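Local coordinates for pseudoazurin (Blue copper protein) (Sinorhizobium meliloti, PDB 3TU6), which probably shuttles electrons in the periplasm, using a single bound copper ion held in a cupredoxin beta barrel, at residues I66-S71 against G90-G95; A98-V103 against K118-I123. All coordinates share one frame; numbering follows the deposited sequence.

Interaction 1: I66-S71 against G90-G95; sequences ITVTLS and GAIVVG
Leu70 reaches across the interior of the cupredoxin beta barrel to Ile92 and Val94, linking segment 66-71 to strand 89-94. No hydrogen bond joins the two segments; the backbones come nearest at the CA atoms of Leu70 and Val94, 6.9 Å apart, and branched aliphatic side chains fill the distance between. Leucine suits this place because its long, forked end can serve two partners at once. Its CG stands anti to the carbonyl carbon (chi1 -59°), which carries both methyls inward. CD1 comes down on CG2 of Ile92 at 3.3 Å, closer than carbons usually pack, and the two side chains cross at about a right angle. In Ile92 the branch CG2 is the one anti to the backbone N and meets Leu70, while the longer arm, through CD1, runs to CG2 of Val68 at 4.3 Å, a looser touch. One beta-branched residue thus serves two neighbours across the contact. Val33 also packs on both Leu70 and Ile92, and Tyr76 on both Leu70 and Val94, so the group is enclosed in the hydrophobic interior. Val94 divides its methyls likewise, with CG2 lying 3.7 Å from CB of Leu70. The other methyl, CG1 of Val94, rests 3.6 Å from the backbone O of Leu70.

Interaction 2: A98-V103 against K118-I123; sequences ANLEAV and KIFAEI
Phe120 extends its ring from one helix toward Leu100 and Val103 on another, in the pair of C-terminal helices that pseudoazurins add to the cupredoxin barrel. The short helix 100-104 and the long helix 112-125 meet here through three apolar side chains, without a hydrogen bond across. The CA atoms of Phe120 and Leu100 are 8.3 Å apart, a gap that phenylalanine suits because its long, flat ring can span it and offer one side to two methyls; chi1 of -65° directs the ring out from its own helix. Both aliphatic partners lie on the same side of the ring plane, and their side chains cross that of Phe120 at a slant. Leu100 starts from a position beside the contact and needs a leucine's length to reach the ring; with CG anti to the backbone N (chi1 -173°), it brings CD2 to 3.5 Å from CD1 of Phe120. Val103, one turn on, already faces the second helix, so a short branched side chain is enough, and its CG2 lies 3.6 Å from CE1 of Phe120. The helix's first turn is held by the bond from Val103 N to O of Asn99, the N-cap residue, 3.1 Å long. Met77 of the barrel packs on both Phe120 and Val103, so the ring is buried between helix and sheet. An alanine in place of Phe120 would probably open a gap between the helices, leaving the Leu100 and Val103 methyls without their partner. The far end of the ring even reaches backbone: CZ of Phe120 sits 3.7 Å from O of Val103, the oxygen that is hydrogen-bonded to the hydroxyl of Tyr108.

In the fold
Both contacts are apolar and buried, and neither uses a hydrogen bond across its segments, yet they belong to different layers. Interaction 1 lies within the barrel and is purely aliphatic, between two segments facing each other across the interior. Interaction 2 lies farther from the centre, joins two helices, and turns on an aromatic ring; Leu100 there is partly exposed. Strand 89-94 connects them: its inward residues serve interaction 1, while on its outer face helix 112-125 packs through Ile119 on Ala91 and Ile123 on Val93, with Ala91 CB 3.5 Å from Ile119 CG2. The same strand leads on to helix 100-104. Both contacts lie away from the copper site.

Interaction 1: I66-S71 against G90-G95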
ATOM      1  N   ILE A  66      -6.744   3.870 -10.183  1.00 28.86           N
ATOM      2  CA  ILE A  66      -5.489   3.706 -10.908  1.00 28.92           C
ATOM      3  C   ILE A  66      -4.990   2.262 -10.855  1.00 28.69           C
ATOM      4  O   ILE A  66      -5.094   1.595  -9.825  1.00 28.28           O
ATOM      5  CB  ILE A  66      -4.395   4.666 -10.358  1.00 29.16           C
ATOM      6  CG1 ILE A  66      -3.199   4.732 -11.313  1.00 35.58           C
ATOM      7  CG2 ILE A  66      -3.945   4.248  -8.960  1.00 26.82           C
ATOM      8  CD1 ILE A  66      -2.190   5.802 -10.946  1.00 41.67           C
ATOM      9  N   THR A  67      -4.459   1.788 -11.980  1.00 29.19           N
ATOM     10  CA  THR A  67      -3.806   0.486 -12.049  1.00 28.68           C
ATOM     11  C   THR A  67      -2.300   0.704 -12.109  1.00 27.90           C
ATOM     12  O   THR A  67      -1.809   1.414 -12.987  1.00 28.18           O
ATOM     13  CB  THR A  67      -4.263  -0.313 -13.283  1.00 29.94           C
ATOM     14  OG1 THR A  67      -5.661  -0.605 -13.171  1.00 31.83           O
ATOM     15  CG2 THR A  67      -3.486  -1.619 -13.400  1.00 30.72           C
ATOM     16  N   VAL A  68      -1.578   0.096 -11.171  1.00 26.55           N
ATOM     17  CA  VAL A  68      -0.125   0.237 -11.091  1.00 26.25           C
ATOM     18  C   VAL A  68       0.582  -1.029 -11.570  1.00 28.12           C
ATOM     19  O   VAL A  68       0.090  -2.141 -11.370  1.00 27.78           O
ATOM     20  CB  VAL A  68       0.335   0.577  -9.652  1.00 25.99           C
ATOM     21  CG1 VAL A  68      -0.366   1.834  -9.156  1.00 25.94           C
ATOM     22  CG2 VAL A  68       0.079  -0.585  -8.705  1.00 23.04           C
ATOM     23  N   THR A  69       1.734  -0.842 -12.210  1.00 30.36           N
ATOM     24  CA  THR A  69       2.579  -1.942 -12.663  1.00 32.33           C
ATOM     25  C   THR A  69       3.638  -2.234 -11.605  1.00 31.70           C
ATOM     26  O   THR A  69       4.122  -1.318 -10.941  1.00 32.18           O
ATOM     27  CB  THR A  69       3.283  -1.593 -13.990  1.00 34.34           C
ATOM     28  OG1 THR A  69       4.058  -0.398 -13.825  1.00 37.60           O
ATOM     29  CG2 THR A  69       2.261  -1.381 -15.098  1.00 34.70           C
ATOM     30  N   LEU A  70       3.996  -3.507 -11.460  1.00 31.16           N
ATOM     31  CA  LEU A  70       4.916  -3.945 -10.412  1.00 31.77           C
ATOM     32  C   LEU A  70       6.026  -4.821 -10.991  1.00 31.86           C
ATOM     33  O   LEU A  70       6.078  -6.025 -10.738  1.00 31.67           O
ATOM     34  CB  LEU A  70       4.146  -4.706  -9.331  1.00 31.83           C
ATOM     35  CG  LEU A  70       3.026  -3.936  -8.627  1.00 32.98           C
ATOM     36  CD1 LEU A  70       2.145  -4.888  -7.829  1.00 35.34           C
ATOM     37  CD2 LEU A  70       3.600  -2.846  -7.733  1.00 30.32           C
ATOM     38  N   SER A  71       6.916  -4.203 -11.762  1.00 32.13           N
ATOM     39  CA  SER A  71       7.977  -4.928 -12.460  1.00 34.10           C
ATOM     40  C   SER A  71       9.097  -5.372 -11.522  1.00 33.58           C
ATOM     41  O   SER A  71       9.489  -6.540 -11.531  1.00 33.92           O
ATOM     42  CB  SER A  71       8.559  -4.075 -13.592  1.00 35.12           C
ATOM     43  OG  SER A  71       7.616  -3.904 -14.636  1.00 37.05           O
ATOM     44  N   GLY A  90      -1.094   1.231   2.927  1.00 20.61           N
ATOM     45  CA  GLY A  90      -1.105  -0.166   2.509  1.00 19.46           C
ATOM     46  C   GLY A  90       0.235  -0.579   1.940  1.00 18.28           C
ATOM     47  O   GLY A  90       1.116   0.259   1.729  1.00 17.83           O
ATOM     48  N   ALA A  91       0.384  -1.874   1.688  1.00 16.50           N
ATOM     49  CA  ALA A  91       1.622  -2.418   1.150  1.00 17.74           C
ATOM     50  C   ALA A  91       1.350  -3.355  -0.021  1.00 19.32           C
ATOM     51  O   ALA A  91       0.331  -4.046  -0.052  1.00 20.13           O
ATOM     52  CB  ALA A  91       2.387  -3.151   2.238  1.00 16.52           C
ATOM     53  N   ILE A  92       2.264  -3.352  -0.987  1.00 21.49           N
ATOM     54  CA  ILE A  92       2.278  -4.348  -2.050  1.00 22.67           C
ATOM     55  C   ILE A  92       3.648  -5.008  -2.031  1.00 21.70           C
ATOM     56  O   ILE A  92       4.660  -4.347  -2.261  1.00 21.84           O
ATOM     57  CB  ILE A  92       2.036  -3.732  -3.445  1.00 21.05           C
ATOM     58  CG1 ILE A  92       0.751  -2.903  -3.458  1.00 25.59           C
ATOM     59  CG2 ILE A  92       1.971  -4.830  -4.499  1.00 22.04           C
ATOM     60  CD1 ILE A  92       0.455  -2.264  -4.800  1.00 22.93           C
ATOM     61  N   VAL A  93       3.675  -6.305  -1.734  1.00 21.78           N
ATOM     62  CA  VAL A  93       4.915  -7.074  -1.729  1.00 22.91           C
ATOM     63  C   VAL A  93       5.029  -7.823  -3.053  1.00 24.25           C
ATOM     64  O   VAL A  93       4.163  -8.635  -3.391  1.00 24.64           O
ATOM     65  CB  VAL A  93       4.958  -8.069  -0.554  1.00 22.81           C
ATOM     66  CG1 VAL A  93       6.303  -8.777  -0.500  1.00 22.37           C
ATOM     67  CG2 VAL A  93       4.679  -7.348   0.763  1.00 22.06           C
ATOM     68  N   VAL A  94       6.092  -7.530  -3.801  1.00 24.87           N
ATOM     69  CA  VAL A  94       6.319  -8.122  -5.116  1.00 25.99           C
ATOM     70  C   VAL A  94       7.506  -9.074  -5.034  1.00 27.92           C
ATOM     71  O   VAL A  94       8.633  -8.645  -4.787  1.00 27.69           O
ATOM     72  CB  VAL A  94       6.600  -7.036  -6.173  1.00 26.76           C
ATOM     73  CG1 VAL A  94       6.691  -7.654  -7.561  1.00 22.44           C
ATOM     74  CG2 VAL A  94       5.521  -5.964  -6.133  1.00 27.34           C
ATOM     75  N   GLY A  95       7.251 -10.364  -5.236  1.00 31.48           N
ATOM     76  CA  GLY A  95       8.287 -11.382  -5.078  1.00 34.20           C
ATOM     77  C   GLY A  95       8.751 -11.443  -3.634  1.00 37.29           C
ATOM     78  O   GLY A  95       7.929 -11.514  -2.719  1.00 37.00           O
TER

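Interaction 2: A98-V103 against K118-I123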
ATOM      1  N   ALA A  98      12.963  -7.673  -0.492  1.00 44.92           N
ATOM      2  CA  ALA A  98      14.394  -7.400  -0.362  1.00 44.74           C
ATOM      3  C   ALA A  98      14.674  -6.066   0.335  1.00 43.88           C
ATOM      4  O   ALA A  98      15.636  -5.949   1.095  1.00 45.35           O
ATOM      5  CB  ALA A  98      15.061  -7.426  -1.730  1.00 45.24           C
ATOM      6  N   ASN A  99      13.828  -5.069   0.076  1.00 40.14           N
ATOM      7  CA  ASN A  99      14.000  -3.723   0.638  1.00 39.21           C
ATOM      8  C   ASN A  99      13.154  -3.476   1.895  1.00 37.88           C
ATOM      9  O   ASN A  99      12.760  -2.342   2.172  1.00 35.28           O
ATOM     10  CB  ASN A  99      13.677  -2.665  -0.428  1.00 38.40           C
ATOM     11  CG  ASN A  99      12.209  -2.662  -0.830  1.00 33.19           C
ATOM     12  OD1 ASN A  99      11.549  -3.701  -0.812  1.00 27.18           O
ATOM     13  ND2 ASN A  99      11.694  -1.496  -1.194  1.00 35.28           N
ATOM     14  N   LEU A 100      12.894  -4.536   2.659  1.00 36.79           N
ATOM     15  CA  LEU A 100      12.042  -4.448   3.845  1.00 36.86           C
ATOM     16  C   LEU A 100      12.668  -3.572   4.932  1.00 37.61           C
ATOM     17  O   LEU A 100      11.967  -2.821   5.610  1.00 37.26           O
ATOM     18  CB  LEU A 100      11.751  -5.854   4.392  1.00 37.43           C
ATOM     19  CG  LEU A 100      10.737  -6.017   5.533  1.00 37.68           C
ATOM     20  CD1 LEU A 100      11.362  -5.688   6.883  1.00 44.62           C
ATOM     21  CD2 LEU A 100       9.490  -5.171   5.298  1.00 35.23           C
ATOM     22  N   GLU A 101      13.986  -3.676   5.090  1.00 37.76           N
ATOM     23  CA  GLU A 101      14.718  -2.869   6.065  1.00 39.18           C
ATOM     24  C   GLU A 101      14.657  -1.380   5.711  1.00 37.52           C
ATOM     25  O   GLU A 101      14.504  -0.533   6.593  1.00 37.05           O
ATOM     26  CB  GLU A 101      16.177  -3.331   6.149  1.00 41.52           C
ATOM     27  CG  GLU A 101      16.974  -2.710   7.296  1.00 49.16           C
ATOM     28  CD  GLU A 101      18.427  -3.165   7.332  1.00 60.11           C
ATOM     29  OE1 GLU A 101      18.815  -4.029   6.516  1.00 64.34           O
ATOM     30  OE2 GLU A 101      19.185  -2.653   8.183  1.00 64.41           O
ATOM     31  N   ALA A 102      14.773  -1.073   4.421  1.00 35.27           N
ATOM     32  CA  ALA A 102      14.754   0.310   3.946  1.00 34.99           C
ATOM     33  C   ALA A 102      13.389   0.969   4.144  1.00 32.55           C
ATOM     34  O   ALA A 102      13.311   2.118   4.582  1.00 33.01           O
ATOM     35  CB  ALA A 102      15.161   0.370   2.479  1.00 35.60           C
ATOM     36  N   VAL A 103      12.320   0.241   3.823  1.00 30.80           N
ATOM     37  CA  VAL A 103      10.956   0.777   3.942  1.00 29.97           C
ATOM     38  C   VAL A 103      10.510   0.965   5.397  1.00 29.25           C
ATOM     39  O   VAL A 103       9.607   1.753   5.668  1.00 27.50           O
ATOM     40  CB  VAL A 103       9.918  -0.094   3.196  1.00 29.25           C
ATOM     41  CG1 VAL A 103      10.244  -0.148   1.707  1.00 32.44           C
ATOM     42  CG2 VAL A 103       9.846  -1.494   3.792  1.00 30.71           C
ATOM     43  N   LYS A 118       1.864  -2.871  12.015  1.00 25.87           N
ATOM     44  CA  LYS A 118       0.938  -3.979  11.771  1.00 25.09           C
ATOM     45  C   LYS A 118       1.208  -4.634  10.415  1.00 24.06           C
ATOM     46  O   LYS A 118       1.159  -5.859  10.290  1.00 23.14           O
ATOM     47  CB  LYS A 118      -0.512  -3.493  11.831  1.00 26.23           C
ATOM     48  N   ILE A 119       1.491  -3.810   9.408  1.00 23.28           N
ATOM     49  CA  ILE A 119       1.797  -4.294   8.061  1.00 22.28           C
ATOM     50  C   ILE A 119       3.094  -5.104   8.032  1.00 22.29           C
ATOM     51  O   ILE A 119       3.147  -6.166   7.411  1.00 21.05           O
ATOM     52  CB  ILE A 119       1.888  -3.128   7.048  1.00 22.67           C
ATOM     53  CG1 ILE A 119       0.492  -2.577   6.750  1.00 21.62           C
ATOM     54  CG2 ILE A 119       2.544  -3.584   5.749  1.00 17.32           C
ATOM     55  CD1 ILE A 119       0.501  -1.227   6.067  1.00 23.13           C
ATOM     56  N   PHE A 120       4.128  -4.609   8.708  1.00 22.74           N
ATOM     57  CA  PHE A 120       5.425  -5.294   8.740  1.00 24.75           C
ATOM     58  C   PHE A 120       5.382  -6.606   9.527  1.00 25.91           C
ATOM     59  O   PHE A 120       6.071  -7.562   9.171  1.00 26.16           O
ATOM     60  CB  PHE A 120       6.516  -4.377   9.306  1.00 27.04           C
ATOM     61  CG  PHE A 120       6.800  -3.169   8.453  1.00 29.25           C
ATOM     62  CD1 PHE A 120       7.094  -3.307   7.100  1.00 35.36           C
ATOM     63  CD2 PHE A 120       6.795  -1.893   9.004  1.00 31.09           C
ATOM     64  CE1 PHE A 120       7.358  -2.198   6.312  1.00 36.35           C
ATOM     65  CE2 PHE A 120       7.058  -0.778   8.220  1.00 28.04           C
ATOM     66  CZ  PHE A 120       7.343  -0.933   6.874  1.00 34.42           C
ATOM     67  N   ALA A 121       4.581  -6.651  10.590  1.00 24.17           N
ATOM     68  CA  ALA A 121       4.369  -7.894  11.336  1.00 24.92           C
ATOM     69  C   ALA A 121       3.619  -8.921  10.482  1.00 25.13           C
ATOM     70  O   ALA A 121       3.908 -10.119  10.544  1.00 24.56           O
ATOM     71  CB  ALA A 121       3.607  -7.623  12.627  1.00 23.72           C
ATOM     72  N   GLU A 122       2.669  -8.442   9.683  1.00 24.83           N
ATOM     73  CA  GLU A 122       1.878  -9.300   8.799  1.00 24.82           C
ATOM     74  C   GLU A 122       2.749  -9.934   7.712  1.00 24.79           C
ATOM     75  O   GLU A 122       2.606 -11.117   7.410  1.00 23.93           O
ATOM     76  CB  GLU A 122       0.732  -8.499   8.164  1.00 24.81           C
ATOM     77  CG  GLU A 122      -0.309  -9.348   7.433  1.00 28.44           C
ATOM     78  CD  GLU A 122      -1.473  -8.529   6.883  1.00 41.31           C
ATOM     79  OE1 GLU A 122      -1.976  -8.875   5.792  1.00 41.72           O
ATOM     80  OE2 GLU A 122      -1.890  -7.545   7.532  1.00 34.36           O
ATOM     81  N   ILE A 123       3.652  -9.142   7.137  1.00 24.24           N
ATOM     82  CA  ILE A 123       4.559  -9.621   6.091  1.00 22.47           C
ATOM     83  C   ILE A 123       5.594 -10.600   6.648  1.00 24.53           C
ATOM     84  O   ILE A 123       5.841 -11.653   6.061  1.00 24.92           O
ATOM     85  CB  ILE A 123       5.300  -8.450   5.404  1.00 21.84           C
ATOM     86  CG1 ILE A 123       4.320  -7.575   4.620  1.00 18.98           C
ATOM     87  CG2 ILE A 123       6.374  -8.971   4.458  1.00 21.47           C
ATOM     88  CD1 ILE A 123       4.914  -6.256   4.172  1.00  9.30           C
TER